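Local coordinates for inositol-1-monophosphatase (Thermotoga maritima, PDB 2P3N), which is a broad-specificity, magnesium-dependent phosphatase that dephosphorylates inositol 1-phosphate and removes the 1-phosphate of fructose 1,6-bisphosphate, working as a homotetramer, at residues Lys71-Gly83 / Asn93-Glu105. Sequence-based numbering, arbitrary orientation.
With MG (magnesium ion), chain E.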
ATOM      1  N   LYS A  71     -17.574 -28.383  17.520  1.00 43.20           N
ATOM      2  CA  LYS A  71     -18.186 -27.739  18.677  1.00 38.36           C
ATOM      3  C   LYS A  71     -17.222 -27.835  19.849  1.00 41.93           C
ATOM      4  O   LYS A  71     -16.497 -28.818  19.996  1.00 38.86           O
ATOM      5  CB  LYS A  71     -19.483 -28.440  19.057  1.00 39.46           C
ATOM      6  CG  LYS A  71     -20.545 -28.406  17.981  1.00 48.25           C
ATOM      7  CD  LYS A  71     -21.823 -29.078  18.457  1.00 51.49           C
ATOM      8  CE  LYS A  71     -22.874 -29.134  17.356  1.00 50.88           C
ATOM      9  NZ  LYS A  71     -24.111 -29.808  17.842  1.00 52.89           N
ATOM     10  N   GLY A  72     -17.221 -26.808  20.688  1.00 46.78           N
ATOM     11  CA  GLY A  72     -16.341 -26.799  21.840  1.00 47.88           C
ATOM     12  C   GLY A  72     -16.496 -25.532  22.658  1.00 50.52           C
ATOM     13  O   GLY A  72     -17.084 -24.547  22.198  1.00 51.44           O
ATOM     14  N   ASP A  73     -15.978 -25.559  23.883  1.00 51.52           N
ATOM     15  CA  ASP A  73     -16.046 -24.401  24.764  1.00 54.73           C
ATOM     16  C   ASP A  73     -14.877 -23.500  24.427  1.00 50.96           C
ATOM     17  O   ASP A  73     -14.713 -22.427  24.992  1.00 51.08           O
ATOM     18  CB  ASP A  73     -16.015 -24.838  26.241  1.00 61.96           C
ATOM     19  CG  ASP A  73     -15.003 -25.943  26.516  1.00 66.34           C
ATOM     20  OD1 ASP A  73     -15.033 -26.501  27.642  1.00 70.88           O
ATOM     21  OD2 ASP A  73     -14.183 -26.254  25.621  1.00 70.81           O
ATOM     22  N   ARG A  74     -14.076 -23.972  23.480  1.00 49.09           N
ATOM     23  CA  ARG A  74     -12.908 -23.267  22.976  1.00 46.27           C
ATOM     24  C   ARG A  74     -12.944 -23.526  21.480  1.00 42.56           C
ATOM     25  O   ARG A  74     -12.349 -24.484  20.982  1.00 40.26           O
ATOM     26  CB  ARG A  74     -11.636 -23.827  23.625  1.00 39.94           C
ATOM     27  CG  ARG A  74     -11.574 -23.467  25.096  1.00 36.06           C
ATOM     28  CD  ARG A  74     -10.507 -24.208  25.889  1.00 34.94           C
ATOM     29  NE  ARG A  74      -9.152 -23.758  25.605  1.00 35.02           N
ATOM     30  CZ  ARG A  74      -8.208 -23.589  26.529  1.00 31.90           C
ATOM     31  NH1 ARG A  74      -8.469 -23.818  27.812  1.00 30.66           N
ATOM     32  NH2 ARG A  74      -6.989 -23.211  26.167  1.00 39.67           N
ATOM     33  N   LEU A  75     -13.676 -22.666  20.777  1.00 40.70           N
ATOM     34  CA  LEU A  75     -13.863 -22.805  19.340  1.00 40.49           C
ATOM     35  C   LEU A  75     -13.419 -21.610  18.487  1.00 40.91           C
ATOM     36  O   LEU A  75     -13.826 -20.472  18.731  1.00 42.40           O
ATOM     37  CB  LEU A  75     -15.343 -23.088  19.055  1.00 37.92           C
ATOM     38  CG  LEU A  75     -15.755 -23.300  17.596  1.00 38.16           C
ATOM     39  CD1 LEU A  75     -15.569 -24.765  17.215  1.00 32.94           C
ATOM     40  CD2 LEU A  75     -17.207 -22.876  17.405  1.00 30.69           C
ATOM     41  N   TRP A  76     -12.598 -21.881  17.474  1.00 38.82           N
ATOM     42  CA  TRP A  76     -12.130 -20.844  16.555  1.00 35.36           C
ATOM     43  C   TRP A  76     -13.024 -20.871  15.311  1.00 36.09           C
ATOM     44  O   TRP A  76     -13.135 -21.897  14.636  1.00 34.25           O
ATOM     45  CB  TRP A  76     -10.686 -21.107  16.121  1.00 34.06           C
ATOM     46  CG  TRP A  76      -9.656 -21.111  17.218  1.00 36.79           C
ATOM     47  CD1 TRP A  76      -9.422 -22.106  18.129  1.00 34.14           C
ATOM     48  CD2 TRP A  76      -8.663 -20.103  17.465  1.00 39.32           C
ATOM     49  NE1 TRP A  76      -8.340 -21.785  18.918  1.00 32.36           N
ATOM     50  CE2 TRP A  76      -7.857 -20.561  18.534  1.00 35.21           C
ATOM     51  CE3 TRP A  76      -8.376 -18.854  16.885  1.00 37.00           C
ATOM     52  CZ2 TRP A  76      -6.778 -19.815  19.033  1.00 34.89           C
ATOM     53  CZ3 TRP A  76      -7.298 -18.113  17.388  1.00 33.35           C
ATOM     54  CH2 TRP A  76      -6.515 -18.600  18.451  1.00 31.19           C
ATOM     55  N   ILE A  77     -13.667 -19.753  14.997  1.00 36.49           N
ATOM     56  CA  ILE A  77     -14.518 -19.722  13.815  1.00 36.90           C
ATOM     57  C   ILE A  77     -13.783 -19.036  12.668  1.00 37.85           C
ATOM     58  O   ILE A  77     -13.346 -17.885  12.769  1.00 38.03           O
ATOM     59  CB  ILE A  77     -15.851 -19.030  14.105  1.00 32.67           C
ATOM     60  CG1 ILE A  77     -16.492 -19.671  15.346  1.00 30.16           C
ATOM     61  CG2 ILE A  77     -16.765 -19.182  12.909  1.00 26.56           C
ATOM     62  CD1 ILE A  77     -17.874 -19.163  15.665  1.00 33.45           C
ATOM     63  N   ILE A  78     -13.670 -19.765  11.567  1.00 37.41           N
ATOM     64  CA  ILE A  78     -12.920 -19.310  10.408  1.00 33.66           C
ATOM     65  C   ILE A  78     -13.683 -19.153   9.114  1.00 28.23           C
ATOM     66  O   ILE A  78     -14.463 -20.013   8.729  1.00 28.18           O
ATOM     67  CB  ILE A  78     -11.770 -20.307  10.131  1.00 31.58           C
ATOM     68  CG1 ILE A  78     -10.890 -20.421  11.377  1.00 34.28           C
ATOM     69  CG2 ILE A  78     -10.989 -19.903   8.884  1.00 19.38           C
ATOM     70  CD1 ILE A  78     -10.081 -21.695  11.419  1.00 46.26           C
ATOM     71  N   ASP A  79     -13.460 -18.034   8.448  1.00 31.85           N
ATOM     72  CA  ASP A  79     -14.038 -17.835   7.138  1.00 34.36           C
ATOM     73  C   ASP A  79     -12.808 -17.574   6.273  1.00 36.97           C
ATOM     74  O   ASP A  79     -12.239 -16.478   6.291  1.00 37.54           O
ATOM     75  CB  ASP A  79     -15.007 -16.655   7.084  1.00 27.05           C
ATOM     76  CG  ASP A  79     -15.778 -16.610   5.764  1.00 22.74           C
ATOM     77  OD1 ASP A  79     -16.889 -16.038   5.713  1.00 26.12           O
ATOM     78  OD2 ASP A  79     -15.263 -17.155   4.769  1.00 24.13           O
ATOM     79  N   PRO A  80     -12.357 -18.603   5.534  1.00 35.37           N
ATOM     80  CA  PRO A  80     -11.184 -18.472   4.667  1.00 32.70           C
ATOM     81  C   PRO A  80     -11.278 -17.295   3.684  1.00 31.03           C
ATOM     82  O   PRO A  80     -10.288 -16.613   3.437  1.00 32.93           O
ATOM     83  CB  PRO A  80     -11.108 -19.842   3.980  1.00 31.97           C
ATOM     84  CG  PRO A  80     -12.552 -20.310   3.972  1.00 29.42           C
ATOM     85  CD  PRO A  80     -13.000 -19.921   5.354  1.00 32.46           C
ATOM     86  N   ILE A  81     -12.455 -17.062   3.113  1.00 27.34           N
ATOM     87  CA  ILE A  81     -12.628 -15.934   2.199  1.00 29.69           C
ATOM     88  C   ILE A  81     -14.037 -15.419   2.319  1.00 29.96           C
ATOM     89  O   ILE A  81     -14.967 -16.034   1.806  1.00 32.60           O
ATOM     90  CB  ILE A  81     -12.412 -16.293   0.704  1.00 22.78           C
ATOM     91  CG1 ILE A  81     -10.975 -16.754   0.459  1.00 20.19           C
ATOM     92  CG2 ILE A  81     -12.708 -15.066  -0.149  1.00 21.49           C
ATOM     93  CD1 ILE A  81     -10.677 -17.149  -0.971  1.00 17.05           C
ATOM     94  N   ASP A  82     -14.198 -14.299   3.012  1.00 31.95           N
ATOM     95  CA  ASP A  82     -15.518 -13.709   3.159  1.00 33.42           C
ATOM     96  C   ASP A  82     -15.680 -12.741   1.989  1.00 32.77           C
ATOM     97  O   ASP A  82     -15.116 -11.653   1.984  1.00 34.44           O
ATOM     98  CB  ASP A  82     -15.628 -12.984   4.503  1.00 31.43           C
ATOM     99  CG  ASP A  82     -17.018 -12.414   4.750  1.00 36.88           C
ATOM    100  OD1 ASP A  82     -17.257 -11.873   5.853  1.00 42.46           O
ATOM    101  OD2 ASP A  82     -17.872 -12.503   3.845  1.00 39.97           O
ATOM    102  N   GLY A  83     -16.436 -13.155   0.983  1.00 30.72           N
ATOM    103  CA  GLY A  83     -16.621 -12.313  -0.184  1.00 30.02           C
ATOM    104  C   GLY A  83     -15.960 -13.002  -1.365  1.00 32.12           C
ATOM    105  O   GLY A  83     -15.249 -12.378  -2.154  1.00 32.32           O
ATOM    106  N   ASN A  93     -13.027  -5.831  -2.079  1.00 35.04           N
ATOM    107  CA  ASN A  93     -13.795  -6.061  -0.851  1.00 33.66           C
ATOM    108  C   ASN A  93     -14.003  -7.509  -0.429  1.00 28.97           C
ATOM    109  O   ASN A  93     -15.110  -8.045  -0.489  1.00 29.27           O
ATOM    110  CB  ASN A  93     -15.153  -5.345  -0.904  1.00 35.67           C
ATOM    111  CG  ASN A  93     -15.014  -3.838  -0.829  1.00 35.87           C
ATOM    112  OD1 ASN A  93     -14.666  -3.184  -1.813  1.00 41.31           O
ATOM    113  ND2 ASN A  93     -15.266  -3.281   0.341  1.00 38.99           N
ATOM    114  N   PHE A  94     -12.920  -8.136  -0.001  1.00 28.62           N
ATOM    115  CA  PHE A  94     -12.981  -9.498   0.495  1.00 28.87           C
ATOM    116  C   PHE A  94     -12.031  -9.530   1.685  1.00 31.41           C
ATOM    117  O   PHE A  94     -11.130  -8.692   1.783  1.00 32.52           O
ATOM    118  CB  PHE A  94     -12.584 -10.504  -0.595  1.00 21.19           C
ATOM    119  CG  PHE A  94     -11.153 -10.430  -1.010  1.00 20.69           C
ATOM    120  CD1 PHE A  94     -10.191 -11.207  -0.372  1.00 21.37           C
ATOM    121  CD2 PHE A  94     -10.763  -9.599  -2.049  1.00 15.75           C
ATOM    122  CE1 PHE A  94      -8.859 -11.160  -0.765  1.00 20.26           C
ATOM    123  CE2 PHE A  94      -9.419  -9.544  -2.453  1.00 17.75           C
ATOM    124  CZ  PHE A  94      -8.470 -10.329  -1.806  1.00 18.48           C
ATOM    125  N   SER A  95     -12.245 -10.468   2.602  1.00 31.07           N
ATOM    126  CA  SER A  95     -11.410 -10.563   3.785  1.00 26.59           C
ATOM    127  C   SER A  95     -11.336 -11.970   4.355  1.00 28.51           C
ATOM    128  O   SER A  95     -12.011 -12.890   3.882  1.00 28.96           O
ATOM    129  CB  SER A  95     -11.949  -9.617   4.856  1.00 29.39           C
ATOM    130  OG  SER A  95     -13.332  -9.831   5.075  1.00 31.07           O
ATOM    131  N   ILE A  96     -10.484 -12.124   5.365  1.00 27.30           N
ATOM    132  CA  ILE A  96     -10.307 -13.388   6.066  1.00 30.38           C
ATOM    133  C   ILE A  96     -10.770 -13.098   7.478  1.00 28.80           C
ATOM    134  O   ILE A  96     -10.392 -12.092   8.063  1.00 30.91           O
ATOM    135  CB  ILE A  96      -8.838 -13.829   6.147  1.00 24.45           C
ATOM    136  CG1 ILE A  96      -8.181 -13.798   4.765  1.00 21.33           C
ATOM    137  CG2 ILE A  96      -8.766 -15.239   6.694  1.00 29.19           C
ATOM    138  CD1 ILE A  96      -6.710 -14.263   4.804  1.00 19.43           C
ATOM    139  N   SER A  97     -11.582 -13.973   8.042  1.00 32.36           N
ATOM    140  CA  SER A  97     -12.065 -13.715   9.381  1.00 32.50           C
ATOM    141  C   SER A  97     -11.730 -14.841  10.355  1.00 34.25           C
ATOM    142  O   SER A  97     -11.810 -16.027  10.016  1.00 30.18           O
ATOM    143  CB  SER A  97     -13.570 -13.466   9.337  1.00 30.49           C
ATOM    144  OG  SER A  97     -14.005 -12.805  10.508  1.00 46.41           O
ATOM    145  N   LEU A  98     -11.329 -14.444  11.564  1.00 35.12           N
ATOM    146  CA  LEU A  98     -10.975 -15.380  12.628  1.00 38.26           C
ATOM    147  C   LEU A  98     -11.479 -14.900  13.982  1.00 37.94           C
ATOM    148  O   LEU A  98     -11.001 -13.893  14.503  1.00 38.68           O
ATOM    149  CB  LEU A  98      -9.452 -15.565  12.719  1.00 29.47           C
ATOM    150  CG  LEU A  98      -9.014 -16.634  13.729  1.00 24.24           C
ATOM    151  CD1 LEU A  98      -9.562 -17.997  13.287  1.00 33.27           C
ATOM    152  CD2 LEU A  98      -7.499 -16.699  13.817  1.00 24.67           C
ATOM    153  N   ALA A  99     -12.445 -15.617  14.546  1.00 39.30           N
ATOM    154  CA  ALA A  99     -12.975 -15.272  15.861  1.00 39.81           C
ATOM    155  C   ALA A  99     -12.661 -16.417  16.808  1.00 41.35           C
ATOM    156  O   ALA A  99     -12.676 -17.578  16.400  1.00 39.43           O
ATOM    157  CB  ALA A  99     -14.488 -15.058  15.796  1.00 33.65           C
ATOM    158  N   TYR A 100     -12.343 -16.095  18.059  1.00 45.14           N
ATOM    159  CA  TYR A 100     -12.091 -17.136  19.050  1.00 49.03           C
ATOM    160  C   TYR A 100     -13.186 -17.081  20.109  1.00 47.70           C
ATOM    161  O   TYR A 100     -13.189 -16.222  20.988  1.00 47.44           O
ATOM    162  CB  TYR A 100     -10.735 -16.993  19.740  1.00 54.32           C
ATOM    163  CG  TYR A 100     -10.587 -18.025  20.840  1.00 59.77           C
ATOM    164  CD1 TYR A 100     -10.511 -19.390  20.539  1.00 58.17           C
ATOM    165  CD2 TYR A 100     -10.621 -17.646  22.184  1.00 58.62           C
ATOM    166  CE1 TYR A 100     -10.481 -20.347  21.549  1.00 55.21           C
ATOM    167  CE2 TYR A 100     -10.591 -18.594  23.199  1.00 53.92           C
ATOM    168  CZ  TYR A 100     -10.524 -19.939  22.877  1.00 53.77           C
ATOM    169  OH  TYR A 100     -10.514 -20.868  23.890  1.00 46.45           O
ATOM    170  N   VAL A 101     -14.106 -18.028  20.004  1.00 46.50           N
ATOM    171  CA  VAL A 101     -15.241 -18.138  20.893  1.00 42.03           C
ATOM    172  C   VAL A 101     -14.920 -19.076  22.048  1.00 41.23           C
ATOM    173  O   VAL A 101     -14.406 -20.177  21.845  1.00 40.83           O
ATOM    174  CB  VAL A 101     -16.453 -18.684  20.117  1.00 38.07           C
ATOM    175  CG1 VAL A 101     -17.697 -18.592  20.941  1.00 29.83           C
ATOM    176  CG2 VAL A 101     -16.619 -17.916  18.832  1.00 42.37           C
ATOM    177  N   GLU A 102     -15.199 -18.628  23.265  1.00 40.87           N
ATOM    178  CA  GLU A 102     -14.979 -19.459  24.438  1.00 39.33           C
ATOM    179  C   GLU A 102     -16.300 -19.552  25.187  1.00 38.87           C
ATOM    180  O   GLU A 102     -16.928 -18.537  25.495  1.00 37.45           O
ATOM    181  CB  GLU A 102     -13.891 -18.878  25.338  1.00 41.02           C
ATOM    182  CG  GLU A 102     -13.500 -19.806  26.479  1.00 41.85           C
ATOM    183  CD  GLU A 102     -12.078 -19.591  26.956  1.00 44.37           C
ATOM    184  OE1 GLU A 102     -11.152 -19.661  26.114  1.00 44.47           O
ATOM    185  OE2 GLU A 102     -11.881 -19.365  28.171  1.00 50.22           O
ATOM    186  N   ASN A 103     -16.726 -20.780  25.455  1.00 37.80           N
ATOM    187  CA  ASN A 103     -17.980 -21.000  26.144  1.00 37.34           C
ATOM    188  C   ASN A 103     -19.043 -20.217  25.396  1.00 39.11           C
ATOM    189  O   ASN A 103     -19.847 -19.505  25.999  1.00 36.63           O
ATOM    190  CB  ASN A 103     -17.895 -20.504  27.583  1.00 36.05           C
ATOM    191  CG  ASN A 103     -16.856 -21.250  28.397  1.00 40.27           C
ATOM    192  OD1 ASN A 103     -16.475 -20.798  29.479  1.00 46.90           O
ATOM    193  ND2 ASN A 103     -16.393 -22.395  27.890  1.00 38.92           N
ATOM    194  N   GLY A 104     -19.026 -20.339  24.071  1.00 38.47           N
ATOM    195  CA  GLY A 104     -20.005 -19.651  23.252  1.00 34.70           C
ATOM    196  C   GLY A 104     -19.866 -18.146  23.273  1.00 35.83           C
ATOM    197  O   GLY A 104     -20.728 -17.434  22.753  1.00 36.84           O
ATOM    198  N   GLU A 105     -18.779 -17.649  23.857  1.00 36.64           N
ATOM    199  CA  GLU A 105     -18.567 -16.205  23.924  1.00 39.40           C
ATOM    200  C   GLU A 105     -17.380 -15.745  23.102  1.00 40.18           C
ATOM    201  O   GLU A 105     -16.258 -16.208  23.308  1.00 37.76           O
ATOM    202  CB  GLU A 105     -18.349 -15.760  25.368  1.00 47.12           C
ATOM    203  CG  GLU A 105     -19.451 -16.172  26.328  1.00 53.38           C
ATOM    204  CD  GLU A 105     -19.310 -15.492  27.667  1.00 54.52           C
ATOM    205  OE1 GLU A 105     -19.569 -14.269  27.739  1.00 62.17           O
ATOM    206  OE2 GLU A 105     -18.923 -16.175  28.640  1.00 57.88           O
TER
HETATM  207 MG    MG E1758     -16.156 -17.384   2.803  1.00 32.37          MG
HETATM  208  O   HOH W   1     -17.313 -21.920  22.325  1.00 38.38           O
HETATM  209  O   HOH W   2     -15.270 -15.407  11.829  1.00 36.25           O
HETATM  210  O   HOH W   3     -17.954 -16.321   3.108  1.00 24.47           O
HETATM  211  O   HOH W   4     -14.600 -18.881   2.125  1.00 31.68           O
HETATM  212  O   HOH W   5     -17.079 -17.706   1.130  1.00 21.70           O
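The backbone oxygen of Ser-95 takes the N-H of Asp-82 at 2.7 Å in a nearly straight bond (168°), and the CA-H of Ile-81 leans on the same oxygen. Asp-82 O accepts Ser-95 N in return and also Ser-176 OG, which bonds Ser-95 OG as well. From here hydrogen-bonded antiparallel pairs alternate with non-hydrogen-bonded ones back to Arg-74 and Glu-102, interrupted by a beta bulge where Pro-80 turns the chain. That corner is the Asp-Pro-Ile-Asp-Gly metal-binding motif of the inositol monophosphatase family: Asp-79 OD2 and Ile-81 O bind magnesium at 2.2 and 2.1 Å, with Glu-65 and three waters completing the site. The short, negative carboxylate of Asp-79 suits a magnesium ligand, and chi1 of -170° carries it to the ion, while small Ser-97 and Ala-99 let helix 199-211 pack against this face. On the other face, under helix 2-21, Tyr-100 turns its edge to the indole, Tyr-100 CD1 lying over the face 3.5 Å from Trp-76 CE2, its ring 55° from the five-membered ring's plane. Leu-98 CG lies at the indole edge, in plane, with Leu-98 CD2 3.8 Å from Trp-76 CZ3. Without the indole, as with an alanine here, Tyr-100 and Leu-98 would probably face a gap and Glu-60 would lose its N-H partner. Tyr-100 OH reaches past Arg-74 CG to donate to the anti side of Glu-102 OE1 at 2.6 Å, which helps to hold the phenol.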